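Local coordinates for exopolyphosphatase-related protein (Archaeoglobus fulgidus, PDB 3LLV), which probably binds NAD(P) through the Rossmann-type TrkA-N domain contained here, one part of a longer protein that may bind nucleic acid, at residues I10-E15 and V74-S79; D56-S61 and D81-K86; V101-P106 and V120-D125. One frame throughout, in Å; residues are numbered along the deposited sequence. Where two conformers were deposited one is given.

How the contacts relate
All three contacts belong to one Rossmann domain but differ in depth. Contact 1 lies in the core, its centre about 3 Å from the centre of the chain, and pairs the first and fourth strands in chain order, neighbours at the middle of the parallel sheet. Contact 3 pairs the last two strands at one edge of that sheet and is only partly buried; its arginine reaches Thr77 O of contact 1. Contact 2 is a surface contact in which a turn touches a helix through side chains alone, whereas backbone bonds zip up the other two. Asn84 of contact 2 joins all three, donating to Gly78 O of contact 1 and Arg102 O of contact 3.

Contact 1. Residues I10-E15 and V74-S79; sequences IVIGSE and VLITGS
Thr77 holds OG1 between its backbone N and carbonyl carbon (chi1 73°), which sets the hydroxyl against Ile12 O at 2.9 Å and leaves CG2 4.0 Å from Val11 CG1. Ile12 O is thus gripped twice by one residue: Thr77 N donates nearly straight onto the carbonyl at 2.9 Å, while OG1 comes in at a slant, tilted 34° from the carbonyl plane. Behind this point the strands run parallel, joined by Leu75 N to Ile10 O at 2.7 Å and Ile12 N to Leu75 O at 2.8 Å. On the face of Ile10, Ile12, Val74 and Ile76, the tip of Ile12 carries the packing, its CD1 3.6 Å from Val74 CG1; on the other face Val11 CG2 meets Leu75 CD1. The Thr77 hydroxyl also receives a hydrogen bond from a water that lies beside Glu15 N. A valine in place of Thr77 would probably leave that water without its acceptor and cost Ile12 O its hydroxyl donor. Gly13, at a positive phi of 100°, has no room for a side chain beside Thr77 OG1 and Gly78 N; it opens the turn into helix 16-27, where Rossmann domains carry their glycine-rich loop. That helix covers Val11, Leu75 and Thr77 with Leu21 and Val22, and helix 81-94 covers the opposite face with Ile87 and Leu91.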
# COMPACT_ATOMS: atom_id res chain seq x y z
N ILE A 10 -3.99 -3.51 4.96
CA ILE A 10 -2.79 -2.88 5.45
C ILE A 10 -2.26 -1.93 4.39
O ILE A 10 -2.00 -2.33 3.25
CB ILE A 10 -1.72 -3.91 5.84
CG1 ILE A 10 -2.23 -4.73 7.02
CG2 ILE A 10 -0.39 -3.21 6.21
CD1 ILE A 10 -1.31 -5.85 7.38
N VAL A 11 -2.12 -0.66 4.77
CA VAL A 11 -1.68 0.37 3.83
C VAL A 11 -0.27 0.82 4.18
O VAL A 11 -0.04 1.47 5.20
CB VAL A 11 -2.64 1.58 3.80
CG1 VAL A 11 -2.13 2.68 2.83
CG2 VAL A 11 -4.01 1.14 3.40
N ILE A 12 0.67 0.49 3.30
CA ILE A 12 2.05 0.82 3.48
C ILE A 12 2.31 2.07 2.67
O ILE A 12 1.99 2.12 1.47
CB ILE A 12 2.98 -0.35 3.05
CG1 ILE A 12 2.71 -1.58 3.94
CG2 ILE A 12 4.44 0.09 3.05
CD1 ILE A 12 3.36 -2.84 3.42
N GLY A 13 2.88 3.07 3.32
CA GLY A 13 3.14 4.37 2.70
C GLY A 13 2.01 5.29 3.15
O GLY A 13 0.84 5.06 2.82
N SER A 14 2.36 6.30 3.91
CA SER A 14 1.36 7.23 4.40
C SER A 14 1.54 8.60 3.75
O SER A 14 1.39 9.65 4.39
CB SER A 14 1.37 7.28 5.93
OG SER A 14 0.83 6.07 6.43
N GLU A 15 1.85 8.56 2.44
CA GLU A 15 1.88 9.76 1.61
C GLU A 15 0.45 9.99 1.09
O GLU A 15 -0.49 9.40 1.63
CB GLU A 15 2.91 9.65 0.49
N VAL A 74 -2.70 -6.21 1.13
CA VAL A 74 -1.69 -5.27 1.54
C VAL A 74 -1.51 -4.31 0.37
O VAL A 74 -1.29 -4.74 -0.76
CB VAL A 74 -0.37 -5.99 1.86
CG1 VAL A 74 0.78 -4.98 2.10
CG2 VAL A 74 -0.55 -6.93 3.06
N LEU A 75 -1.60 -3.01 0.66
CA LEU A 75 -1.53 -1.98 -0.38
C LEU A 75 -0.19 -1.25 -0.24
O LEU A 75 0.08 -0.63 0.78
CB LEU A 75 -2.71 -1.02 -0.28
CG LEU A 75 -4.10 -1.64 -0.15
CD1 LEU A 75 -5.11 -0.51 -0.19
CD2 LEU A 75 -4.38 -2.67 -1.25
N ILE A 76 0.66 -1.39 -1.25
CA ILE A 76 1.99 -0.77 -1.19
C ILE A 76 1.86 0.49 -2.04
O ILE A 76 1.80 0.40 -3.28
CB ILE A 76 3.08 -1.74 -1.70
CG1 ILE A 76 3.16 -2.99 -0.80
CG2 ILE A 76 4.46 -1.02 -1.74
CD1 ILE A 76 3.99 -4.13 -1.36
N THR A 77 1.80 1.65 -1.37
CA THR A 77 1.33 2.89 -2.03
C THR A 77 2.36 4.00 -2.17
O THR A 77 2.04 5.07 -2.69
CB THR A 77 0.09 3.50 -1.29
OG1 THR A 77 0.54 4.07 -0.06
CG2 THR A 77 -0.92 2.46 -0.99
N GLY A 78 3.59 3.78 -1.69
CA GLY A 78 4.63 4.81 -1.75
C GLY A 78 5.05 5.13 -3.17
O GLY A 78 4.82 4.35 -4.10
N SER A 79 5.72 6.26 -3.33
CA SER A 79 6.00 6.74 -4.68
C SER A 79 7.44 6.43 -5.14
O SER A 79 7.90 6.94 -6.17
CB SER A 79 5.71 8.24 -4.74
OG SER A 79 6.64 8.92 -3.93
O HOH W 1 4.98 1.98 -0.11
O HOH W 2 1.30 6.88 -0.04

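Contact 2. Residues D56-S61 and D81-K86; sequences DPTDES and DEFNLK
Thr58 and Lys86 bring the two backbones nearest, their CA atoms 6.0 Å apart, where a tight turn faces the first turns of a helix. Residues 56-59 form a type I beta turn closed by Asp59 N to Asp56 O at 2.9 Å, after which the chain enters helix 60-65; residues 81-86 are helical throughout. The turn is reinforced by the Asp56 side chain. Its OD1 accepts from Thr58 N at 3.0 Å, an Asx turn, and from Thr58 OG1 at 2.9 Å, both donors standing over the same face of the carboxylate plane. With the hydroxyl occupied in this way, the methyl of Thr58 is the branch presented to the helix. Thr58 CG2 lies 3.6 Å from Phe83 CE1 and 3.9 Å from Lys86 CB, so that one methyl touches both the ring and the root of the lysine, whose chain then runs away from the turn. Phe83 has CG anti to its backbone N (chi1 -161°), and the outer end of its ring reaches the turn. There Pro57 CG approaches Phe83 CE2 at 3.9 Å, the two side chains crossing at about a right angle. The touching groups are mostly apolar, while Asp56 OD1 takes up Thr58 N and OG1 within the turn and Pro57 O bonds to Tyr63 OH. Asp59 caps helix 60-65 through a weak bond from Ser61 N to OD1. Pro57 and Thr58 also touch Ile87, and Glu60 lies on Ala90 and Val94, extending the contact along helix 81-94. At the start of that helix Asp81 accepts from Ser104 N and Ser105 N, and Leu85 packs on Phe112 of helix 109-114.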
# COMPACT_ATOMS: atom_id res chain seq x y z
N ASP A 56 9.52 -0.10 9.73
CA ASP A 56 10.26 -0.18 8.47
C ASP A 56 9.63 -1.30 7.64
O ASP A 56 9.76 -2.46 8.01
CB ASP A 56 11.73 -0.48 8.77
CG ASP A 56 12.58 -0.60 7.50
OD1 ASP A 56 12.04 -0.66 6.38
OD2 ASP A 56 13.83 -0.63 7.64
N PRO A 57 8.95 -0.97 6.51
CA PRO A 57 8.23 -1.99 5.76
C PRO A 57 9.12 -2.92 4.92
O PRO A 57 8.63 -3.76 4.16
CB PRO A 57 7.27 -1.17 4.87
CG PRO A 57 8.01 0.10 4.62
CD PRO A 57 8.77 0.38 5.93
N THR A 58 10.44 -2.78 5.08
CA THR A 58 11.35 -3.79 4.54
C THR A 58 11.82 -4.75 5.65
O THR A 58 12.59 -5.67 5.41
CB THR A 58 12.54 -3.16 3.77
OG1 THR A 58 13.45 -2.55 4.69
CG2 THR A 58 12.07 -2.12 2.79
N ASP A 59 11.29 -4.58 6.85
CA ASP A 59 11.65 -5.39 8.00
C ASP A 59 10.76 -6.64 8.04
O ASP A 59 9.59 -6.55 8.35
CB ASP A 59 11.55 -4.50 9.27
CG ASP A 59 11.71 -5.24 10.59
OD1 ASP A 59 12.06 -6.45 10.62
OD2 ASP A 59 11.50 -4.59 11.64
N GLU A 60 11.33 -7.80 7.69
CA GLU A 60 10.57 -9.05 7.71
C GLU A 60 9.98 -9.37 9.08
O GLU A 60 8.90 -9.95 9.18
CB GLU A 60 11.45 -10.22 7.25
CG GLU A 60 11.74 -10.19 5.77
CD GLU A 60 12.61 -11.35 5.31
OE1 GLU A 60 12.48 -12.47 5.86
OE2 GLU A 60 13.39 -11.16 4.36
N SER A 61 10.68 -9.01 10.16
CA SER A 61 10.15 -9.27 11.50
C SER A 61 8.87 -8.48 11.77
O SER A 61 8.02 -8.94 12.55
CB SER A 61 11.18 -8.96 12.58
OG SER A 61 12.31 -9.80 12.45
N ASP A 81 9.71 3.50 -6.50
CA ASP A 81 9.73 2.13 -7.06
C ASP A 81 10.74 1.22 -6.38
O ASP A 81 10.42 0.09 -6.01
CB ASP A 81 9.99 2.14 -8.57
CG ASP A 81 8.81 2.63 -9.38
OD1 ASP A 81 7.71 2.78 -8.79
OD2 ASP A 81 8.96 2.87 -10.61
N GLU A 82 11.97 1.70 -6.20
CA GLU A 82 13.00 0.81 -5.66
C GLU A 82 12.66 0.38 -4.24
O GLU A 82 12.82 -0.79 -3.89
CB GLU A 82 14.39 1.42 -5.79
CG GLU A 82 14.89 1.44 -7.27
CD GLU A 82 14.72 0.09 -8.00
OE1 GLU A 82 15.16 -0.96 -7.45
OE2 GLU A 82 14.16 0.08 -9.12
N PHE A 83 12.12 1.31 -3.46
CA PHE A 83 11.68 1.02 -2.11
C PHE A 83 10.50 0.06 -2.08
O PHE A 83 10.49 -0.89 -1.28
CB PHE A 83 11.36 2.31 -1.32
CG PHE A 83 11.34 2.12 0.17
CD1 PHE A 83 12.45 1.57 0.83
CD2 PHE A 83 10.24 2.52 0.92
CE1 PHE A 83 12.43 1.40 2.21
CE2 PHE A 83 10.22 2.35 2.31
CZ PHE A 83 11.31 1.80 2.95
N ASN A 84 9.54 0.27 -2.98
CA ASN A 84 8.37 -0.60 -3.05
C ASN A 84 8.76 -2.04 -3.40
O ASN A 84 8.14 -2.98 -2.92
CB ASN A 84 7.36 -0.06 -4.08
CG ASN A 84 6.59 1.15 -3.57
OD1 ASN A 84 6.83 1.64 -2.46
ND2 ASN A 84 5.68 1.64 -4.39
N LEU A 85 9.79 -2.21 -4.22
CA LEU A 85 10.21 -3.55 -4.62
C LEU A 85 10.82 -4.24 -3.40
O LEU A 85 10.55 -5.43 -3.14
CB LEU A 85 11.19 -3.49 -5.81
CG LEU A 85 11.60 -4.82 -6.41
CD1 LEU A 85 10.37 -5.52 -7.04
CD2 LEU A 85 12.65 -4.61 -7.48
N LYS A 86 11.61 -3.49 -2.63
CA LYS A 86 12.19 -4.02 -1.40
C LYS A 86 11.11 -4.41 -0.41
O LYS A 86 11.21 -5.46 0.26
CB LYS A 86 13.15 -3.00 -0.80
CG LYS A 86 14.49 -2.95 -1.49
CD LYS A 86 15.34 -1.85 -0.87
CE LYS A 86 16.82 -2.07 -1.13
NZ LYS A 86 17.14 -2.14 -2.58

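Contact 3. Residues V101-P106 and V120-D125. With PO4 (phosphate ion), chain B.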
# COMPACT_ATOMS: atom_id res chain seq x y z
N VAL A 101 0.43 -3.18 -5.71
CA VAL A 101 1.62 -2.35 -5.57
C VAL A 101 1.62 -1.23 -6.59
O VAL A 101 1.38 -1.48 -7.76
CB VAL A 101 2.88 -3.21 -5.75
CG1 VAL A 101 4.12 -2.41 -5.35
CG2 VAL A 101 2.75 -4.49 -4.93
N ARG A 102 1.87 -0.02 -6.11
CA ARG A 102 2.08 1.16 -6.96
C ARG A 102 3.47 1.18 -7.63
O ARG A 102 4.50 0.99 -6.97
CB ARG A 102 1.87 2.42 -6.10
CG ARG A 102 2.10 3.71 -6.86
CD ARG A 102 2.08 4.85 -5.85
NE ARG A 102 2.38 6.12 -6.48
CZ ARG A 102 2.05 7.29 -5.96
NH1 ARG A 102 1.42 7.34 -4.78
NH2 ARG A 102 2.37 8.41 -6.61
N VAL A 103 3.48 1.36 -8.95
CA VAL A 103 4.73 1.40 -9.72
C VAL A 103 4.68 2.64 -10.60
O VAL A 103 3.69 2.89 -11.26
CB VAL A 103 4.86 0.11 -10.54
CG1 VAL A 103 6.08 0.15 -11.51
CG2 VAL A 103 4.97 -1.09 -9.61
N SER A 104 5.75 3.43 -10.57
CA SER A 104 5.80 4.66 -11.36
C SER A 104 6.35 4.44 -12.77
O SER A 104 5.94 5.13 -13.72
CB SER A 104 6.56 5.77 -10.60
OG SER A 104 7.97 5.68 -10.72
N SER A 105 7.26 3.50 -12.93
CA SER A 105 7.97 3.27 -14.19
C SER A 105 7.35 2.08 -14.93
O SER A 105 7.47 0.96 -14.45
CB SER A 105 9.43 2.98 -13.85
OG SER A 105 10.25 2.91 -15.00
N PRO A 106 6.71 2.31 -16.11
CA PRO A 106 6.15 1.15 -16.80
C PRO A 106 7.16 0.03 -17.10
O PRO A 106 6.77 -1.13 -17.09
CB PRO A 106 5.64 1.74 -18.13
CG PRO A 106 5.32 3.14 -17.83
CD PRO A 106 6.17 3.58 -16.65
N VAL A 120 -0.43 -4.75 -10.13
CA VAL A 120 0.35 -3.53 -10.21
C VAL A 120 -0.55 -2.35 -10.60
O VAL A 120 -1.31 -2.44 -11.58
CB VAL A 120 1.53 -3.72 -11.18
CG1 VAL A 120 2.14 -2.35 -11.57
CG2 VAL A 120 2.55 -4.64 -10.55
N VAL A 121 -0.48 -1.27 -9.84
CA VAL A 121 -1.14 -0.02 -10.23
C VAL A 121 -0.04 0.85 -10.81
O VAL A 121 0.79 1.37 -10.07
CB VAL A 121 -1.81 0.65 -9.03
CG1 VAL A 121 -2.22 2.11 -9.35
CG2 VAL A 121 -3.02 -0.16 -8.58
N LEU A 122 -0.01 0.97 -12.12
CA LEU A 122 0.93 1.87 -12.74
C LEU A 122 0.41 3.28 -12.67
O LEU A 122 -0.66 3.50 -13.05
CB LEU A 122 1.10 1.52 -14.22
CG LEU A 122 2.01 0.36 -14.57
CD1 LEU A 122 1.97 0.11 -16.09
CD2 LEU A 122 3.40 0.65 -14.17
N VAL A 123 1.23 4.20 -12.22
CA VAL A 123 0.79 5.58 -12.03
C VAL A 123 0.23 6.14 -13.34
O VAL A 123 -0.85 6.74 -13.35
CB VAL A 123 1.88 6.45 -11.40
CG1 VAL A 123 1.45 7.93 -11.33
CG2 VAL A 123 2.12 5.93 -9.99
N ALA A 124 0.93 5.88 -14.44
CA ALA A 124 0.52 6.43 -15.74
C ALA A 124 -0.85 5.90 -16.14
O ALA A 124 -1.66 6.65 -16.68
CB ALA A 124 1.53 6.12 -16.82
N ASP A 125 -1.11 4.62 -15.90
CA ASP A 125 -2.44 4.04 -16.16
C ASP A 125 -3.54 4.68 -15.30
O ASP A 125 -4.64 4.96 -15.78
CB ASP A 125 -2.46 2.52 -15.88
CG ASP A 125 -1.79 1.70 -16.95
OD1 ASP A 125 -1.39 2.25 -18.01
OD2 ASP A 125 -1.66 0.47 -16.72
P PO4 B . 1.55 10.62 -3.67
O1 PO4 B . 0.70 9.43 -3.33
O2 PO4 B . 2.51 10.36 -4.79
O3 PO4 B . 0.68 11.80 -4.02
O4 PO4 B . 2.37 10.96 -2.45
O HOH W 3 3.80 5.26 -14.87
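Val101, Arg102 and Val103 lie opposite Val120, Val121 and Leu122 in parallel strands inclined by 32°. Val121 N donates to Val101 O at 2.8 Å, Val103 N to Val121 O, and Val123 N to Val103 O. The last of these bonds carries the pairing into the first residue of helix 123-137. Val103 touches two side chains of the neighbouring strand: its CG2 meets Val120 CG1 at 3.7 Å, and its CG1 lies 3.8 Å from Leu122 CD2, the latter pair side by side. On the other face Arg102 has CG anti to the backbone N (chi1 178°) and stays extended as far as NE, which passes 3.5 Å from Val123 CG2. Its guanidinium ends in a two-pronged grip on a phosphate ion, probably from the crystallisation liquor: NH1 holds O1, in plane at the guanidinium edge, at 2.6 Å, and NH2 holds O2. NH1 also donates to Thr77 O, and the phosphate accepts from Ala17 N as well. The two strands belong to a beta-alpha-beta crossover whose helix 109-114 lays Phe112 over Val101, Val103 and Val120; strand 73-76 flanks strand 99-103 on its inner side.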